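Local coordinates for protein flower-specific defensin (Nicotiana alata, PDB 4AAZ) that defends the plant as an antifungal peptide of innate immunity and retards the growth of Lepidopteran insect pests, at residues Thr5-Lys17 / Ala23-Ser35. Numbering follows the deposited sequence. Where two conformers were deposited one is given.
Sequences TESNTFPGICITK and ACISEKFTDGHCS. With PO4 (phosphate ion), chain F; EDO (1,2-ethanediol), chain C.
E27, the first residue past helix 17-26, reaches into the turn that follows strand 2-6 and is gripped there by S7, N8 and T9. From CB, which lies in plane at the edge of the F29 ring, the chain runs to CG, 3.8 Å from T9 OG1, and on, extended, to the carboxylate. OE1 takes the backbone N of N8 on its syn side in a nearly straight bond (2.9 Å, 167°); a water donates to the same oxygen and accepts from N8 ND2. OE2 accepts three bonds: S7 OG on the syn side at 2.7 Å, T9 OG1 on the anti side, tilted out of the plane, and T9 N from above the carboxylate plane. T9 OG1 gets there by sitting between its own backbone N and carbonyl carbon (chi1 74°). S7 OG also accepts from F10 N, an ST motif, so one hydroxyl joins the turn's own backbone to the glutamate. This is the cysteine-stabilised alpha-beta fold of plant defensins, in which the disulfides C20–C41 and C24–C43 tie the helix to strand 41-46. The C14–C34 disulfide joins the loop before the helix to edge strand 31-34. Beside it, K17 bends at its last torsion (chi4 69°), and NZ meets G32 O at 2.7 Å, above the carbonyl plane, and the syn lone pair of D31 OD2 at 2.9 Å in a salt bridge. Elsewhere, T5 CB approaches CE2 and CZ of F29 obliquely.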
loop_
_atom_site.group_PDB
_atom_site.type_symbol
_atom_site.label_atom_id
_atom_site.label_comp_id
_atom_site.label_asym_id
_atom_site.label_seq_id
_atom_site.Cartn_x
_atom_site.Cartn_y
_atom_site.Cartn_z
ATOM N N THR A 5 4.070 1.094 -5.566
ATOM C CA THR A 5 4.234 -0.327 -5.864
ATOM C C THR A 5 3.132 -1.070 -5.111
ATOM O O THR A 5 3.013 -0.887 -3.901
ATOM C CB THR A 5 5.593 -0.835 -5.381
ATOM O OG1 THR A 5 6.636 -0.075 -6.005
ATOM C CG2 THR A 5 5.759 -2.296 -5.706
ATOM N N GLU A 6 2.330 -1.890 -5.788
ATOM C CA GLU A 6 1.303 -2.658 -5.097
ATOM C C GLU A 6 1.912 -3.523 -4.020
ATOM O O GLU A 6 2.942 -4.185 -4.230
ATOM C CB GLU A 6 0.491 -3.501 -6.069
ATOM C CG GLU A 6 -0.710 -4.161 -5.422
ATOM C CD GLU A 6 -1.724 -4.745 -6.382
ATOM O OE1 GLU A 6 -1.454 -4.815 -7.620
ATOM O OE2 GLU A 6 -2.809 -5.161 -5.907
ATOM N N SER A 7 1.305 -3.538 -2.849
ATOM C CA SER A 7 1.726 -4.421 -1.776
ATOM C C SER A 7 1.746 -5.870 -2.176
ATOM O O SER A 7 0.793 -6.382 -2.772
ATOM C CB SER A 7 0.764 -4.255 -0.594
ATOM O OG SER A 7 1.004 -5.213 0.456
ATOM N N ASN A 8 2.814 -6.571 -1.793
ATOM C CA ASN A 8 2.893 -8.001 -2.086
ATOM C C ASN A 8 2.295 -8.895 -1.023
ATOM O O ASN A 8 2.059 -10.065 -1.273
ATOM C CB ASN A 8 4.340 -8.373 -2.337
ATOM C CG ASN A 8 4.881 -7.726 -3.604
ATOM O OD1 ASN A 8 4.232 -7.773 -4.637
ATOM N ND2 ASN A 8 6.068 -7.121 -3.533
ATOM N N THR A 9 2.088 -8.355 0.169
ATOM C CA THR A 9 1.595 -9.124 1.304
ATOM C C THR A 9 0.209 -8.759 1.807
ATOM O O THR A 9 -0.351 -9.468 2.625
ATOM C CB THR A 9 2.577 -9.065 2.511
ATOM O OG1 THR A 9 2.528 -7.786 3.176
ATOM C CG2 THR A 9 3.976 -9.390 2.088
ATOM N N PHE A 10 -0.349 -7.634 1.379
ATOM C CA PHE A 10 -1.686 -7.259 1.855
ATOM C C PHE A 10 -2.745 -8.163 1.242
ATOM O O PHE A 10 -2.799 -8.293 0.020
ATOM C CB PHE A 10 -2.000 -5.812 1.468
ATOM C CG PHE A 10 -3.374 -5.356 1.842
ATOM C CD1 PHE A 10 -3.668 -4.951 3.133
ATOM C CD2 PHE A 10 -4.374 -5.306 0.896
ATOM C CE1 PHE A 10 -4.931 -4.531 3.468
ATOM C CE2 PHE A 10 -5.625 -4.886 1.215
ATOM C CZ PHE A 10 -5.921 -4.486 2.504
ATOM N N PRO A 11 -3.632 -8.740 2.057
ATOM C CA PRO A 11 -4.654 -9.636 1.494
ATOM C C PRO A 11 -5.962 -8.943 1.126
ATOM O O PRO A 11 -6.486 -8.159 1.931
ATOM C CB PRO A 11 -4.944 -10.632 2.640
ATOM C CG PRO A 11 -4.036 -10.266 3.747
ATOM C CD PRO A 11 -3.534 -8.861 3.507
ATOM N N GLY A 12 -6.491 -9.211 -0.058
ATOM C CA GLY A 12 -7.823 -8.769 -0.394
ATOM C C GLY A 12 -7.924 -7.344 -0.919
ATOM O O GLY A 12 -6.931 -6.703 -1.218
ATOM N N ILE A 13 -9.146 -6.842 -1.023
ATOM C CA ILE A 13 -9.331 -5.481 -1.507
ATOM C C ILE A 13 -9.061 -4.464 -0.409
ATOM O O ILE A 13 -9.246 -4.709 0.789
ATOM C CB ILE A 13 -10.688 -5.202 -2.147
ATOM C CG1 ILE A 13 -11.801 -5.385 -1.154
ATOM C CG2 ILE A 13 -10.883 -6.050 -3.402
ATOM C CD1 ILE A 13 -13.150 -4.822 -1.673
ATOM N N CYS A 14 -8.552 -3.323 -0.838
ATOM C CA CYS A 14 -8.141 -2.252 0.054
ATOM C C CYS A 14 -9.322 -1.308 0.236
ATOM O O CYS A 14 -9.743 -0.631 -0.717
ATOM C CB CYS A 14 -6.949 -1.525 -0.552
ATOM S SG CYS A 14 -6.050 -0.496 0.629
ATOM N N ILE A 15 -9.849 -1.260 1.454
ATOM C CA ILE A 15 -10.953 -0.356 1.788
ATOM C C ILE A 15 -10.520 0.653 2.833
ATOM O O ILE A 15 -10.767 1.844 2.671
ATOM C CB ILE A 15 -12.208 -1.122 2.281
ATOM C CG1 ILE A 15 -12.727 -2.043 1.166
ATOM C CG2 ILE A 15 -13.290 -0.167 2.751
ATOM C CD1 ILE A 15 -13.188 -1.321 -0.104
ATOM N N THR A 16 -9.863 0.215 3.902
ATOM C CA THR A 16 -9.366 1.149 4.908
ATOM C C THR A 16 -7.846 1.126 4.964
ATOM O O THR A 16 -7.193 0.103 4.716
ATOM C CB THR A 16 -9.930 0.882 6.310
ATOM O OG1 THR A 16 -9.425 -0.367 6.795
ATOM C CG2 THR A 16 -11.430 0.900 6.301
ATOM N N LYS A 17 -7.286 2.284 5.279
ATOM C CA LYS A 17 -5.845 2.482 5.279
ATOM C C LYS A 17 -5.047 1.624 6.279
ATOM O O LYS A 17 -3.997 1.082 5.913
ATOM C CB LYS A 17 -5.502 3.942 5.532
ATOM C CG LYS A 17 -4.010 4.253 5.379
ATOM C CD LYS A 17 -3.701 5.695 5.722
ATOM C CE LYS A 17 -2.284 6.073 5.411
ATOM N NZ LYS A 17 -2.032 6.107 3.942
ATOM N N ALA A 23 0.902 -3.366 6.182
ATOM C CA ALA A 23 1.544 -4.289 5.252
ATOM C C ALA A 23 2.693 -3.636 4.529
ATOM O O ALA A 23 3.772 -4.192 4.408
ATOM C CB ALA A 23 0.496 -4.810 4.257
ATOM N N CYS A 24 2.470 -2.432 4.022
ATOM C CA CYS A 24 3.502 -1.727 3.281
ATOM C C CYS A 24 4.728 -1.434 4.122
ATOM O O CYS A 24 5.862 -1.582 3.663
ATOM C CB CYS A 24 2.910 -0.462 2.687
ATOM S SG CYS A 24 1.731 -0.811 1.328
ATOM N N ILE A 25 4.502 -1.000 5.359
ATOM C CA ILE A 25 5.631 -0.738 6.258
ATOM C C ILE A 25 6.369 -2.051 6.554
ATOM O O ILE A 25 7.597 -2.077 6.642
ATOM C CB ILE A 25 5.164 0.039 7.519
ATOM C CG1 ILE A 25 4.738 1.428 7.075
ATOM C CG2 ILE A 25 6.263 0.133 8.553
ATOM C CD1 ILE A 25 4.115 2.294 8.168
ATOM N N SER A 26 5.638 -3.155 6.698
ATOM C CA SER A 26 6.228 -4.484 6.894
ATOM C C SER A 26 7.141 -4.856 5.744
ATOM O O SER A 26 8.089 -5.618 5.919
ATOM C CB SER A 26 5.157 -5.576 7.013
ATOM O OG SER A 26 4.419 -5.499 8.214
ATOM N N GLU A 27 6.835 -4.318 4.550
ATOM C CA GLU A 27 7.574 -4.578 3.322
ATOM C C GLU A 27 8.650 -3.526 3.047
ATOM O O GLU A 27 9.247 -3.513 1.993
ATOM C CB GLU A 27 6.611 -4.633 2.141
ATOM C CG GLU A 27 5.667 -5.807 2.173
ATOM C CD GLU A 27 4.610 -5.763 1.089
ATOM O OE1 GLU A 27 4.948 -5.567 -0.098
ATOM O OE2 GLU A 27 3.404 -5.944 1.405
ATOM N N LYS A 28 8.895 -2.663 4.032
ATOM C CA LYS A 28 9.952 -1.645 3.972
ATOM C C LYS A 28 9.637 -0.476 3.055
ATOM O O LYS A 28 10.532 0.224 2.597
ATOM C CB LYS A 28 11.329 -2.252 3.697
ATOM C CG LYS A 28 11.761 -3.252 4.755
ATOM C CD LYS A 28 13.146 -3.850 4.444
ATOM C CE LYS A 28 13.281 -5.268 4.988
ATOM N NZ LYS A 28 12.366 -6.245 4.287
ATOM N N PHE A 29 8.355 -0.231 2.827
ATOM C CA PHE A 29 7.906 1.022 2.272
ATOM C C PHE A 29 7.612 1.963 3.426
ATOM O O PHE A 29 7.642 1.574 4.588
ATOM C CB PHE A 29 6.673 0.798 1.398
ATOM C CG PHE A 29 6.926 -0.047 0.173
ATOM C CD1 PHE A 29 6.785 -1.424 0.235
ATOM C CD2 PHE A 29 7.280 0.544 -1.034
ATOM C CE1 PHE A 29 7.002 -2.203 -0.861
ATOM C CE2 PHE A 29 7.496 -0.227 -2.159
ATOM C CZ PHE A 29 7.369 -1.606 -2.076
ATOM N N THR A 30 7.308 3.218 3.123
ATOM C CA THR A 30 7.065 4.185 4.170
ATOM C C THR A 30 5.576 4.470 4.394
ATOM O O THR A 30 5.218 5.056 5.413
ATOM C CB THR A 30 7.843 5.491 3.963
ATOM O OG1 THR A 30 7.542 6.033 2.688
ATOM C CG2 THR A 30 9.345 5.246 4.012
ATOM N N ASP A 31 4.713 4.075 3.463
ATOM C CA ASP A 31 3.271 4.222 3.638
ATOM C C ASP A 31 2.559 3.261 2.698
ATOM O O ASP A 31 3.166 2.698 1.772
ATOM C CB ASP A 31 2.816 5.664 3.350
ATOM C CG ASP A 31 1.352 5.911 3.697
ATOM O OD1 ASP A 31 0.933 5.489 4.795
ATOM O OD2 ASP A 31 0.612 6.542 2.898
ATOM N N GLY A 32 1.263 3.085 2.939
ATOM C CA GLY A 32 0.380 2.432 2.002
ATOM C C GLY A 32 -0.958 3.127 1.997
ATOM O O GLY A 32 -1.409 3.599 3.026
ATOM N N HIS A 33 -1.605 3.183 0.833
ATOM C CA HIS A 33 -2.939 3.728 0.696
ATOM C C HIS A 33 -3.756 2.871 -0.256
ATOM O O HIS A 33 -3.200 2.053 -1.018
ATOM C CB HIS A 33 -2.883 5.168 0.187
ATOM C CG HIS A 33 -2.399 5.268 -1.224
ATOM N ND1 HIS A 33 -1.063 5.172 -1.548
ATOM C CD2 HIS A 33 -3.063 5.416 -2.392
ATOM C CE1 HIS A 33 -0.927 5.251 -2.859
ATOM N NE2 HIS A 33 -2.121 5.403 -3.395
ATOM N N CYS A 34 -5.068 3.058 -0.240
ATOM C CA CYS A 34 -5.961 2.320 -1.130
ATOM C C CYS A 34 -6.212 3.085 -2.408
ATOM O O CYS A 34 -6.426 4.289 -2.394
ATOM C CB CYS A 34 -7.304 2.058 -0.465
ATOM S SG CYS A 34 -7.242 1.127 1.063
ATOM N N SER A 35 -6.217 2.374 -3.538
ATOM C CA SER A 35 -6.656 2.988 -4.797
ATOM C C SER A 35 -8.183 2.987 -4.857
ATOM O O SER A 35 -8.846 2.295 -4.088
ATOM C CB SER A 35 -6.031 2.287 -5.994
ATOM O OG SER A 35 -6.609 1.022 -6.218
HETATM P P PO4 F . -6.129 1.587 -9.688
HETATM O O1 PO4 F . -5.761 0.577 -8.654
HETATM O O2 PO4 F . -5.849 2.999 -9.225
HETATM O O3 PO4 F . -5.184 1.357 -10.838
HETATM O O4 PO4 F . -7.542 1.438 -10.045
HETATM C C1 EDO C . 0.556 9.553 7.097
HETATM O O1 EDO C . 1.563 9.875 8.096
HETATM C C2 EDO C . 1.063 8.475 6.145
HETATM O O2 EDO C . 1.128 7.234 6.838
HETATM O O HOH W 1 7.348 -6.344 -1.020
HETATM O O HOH W 2 -10.762 1.599 -1.995
#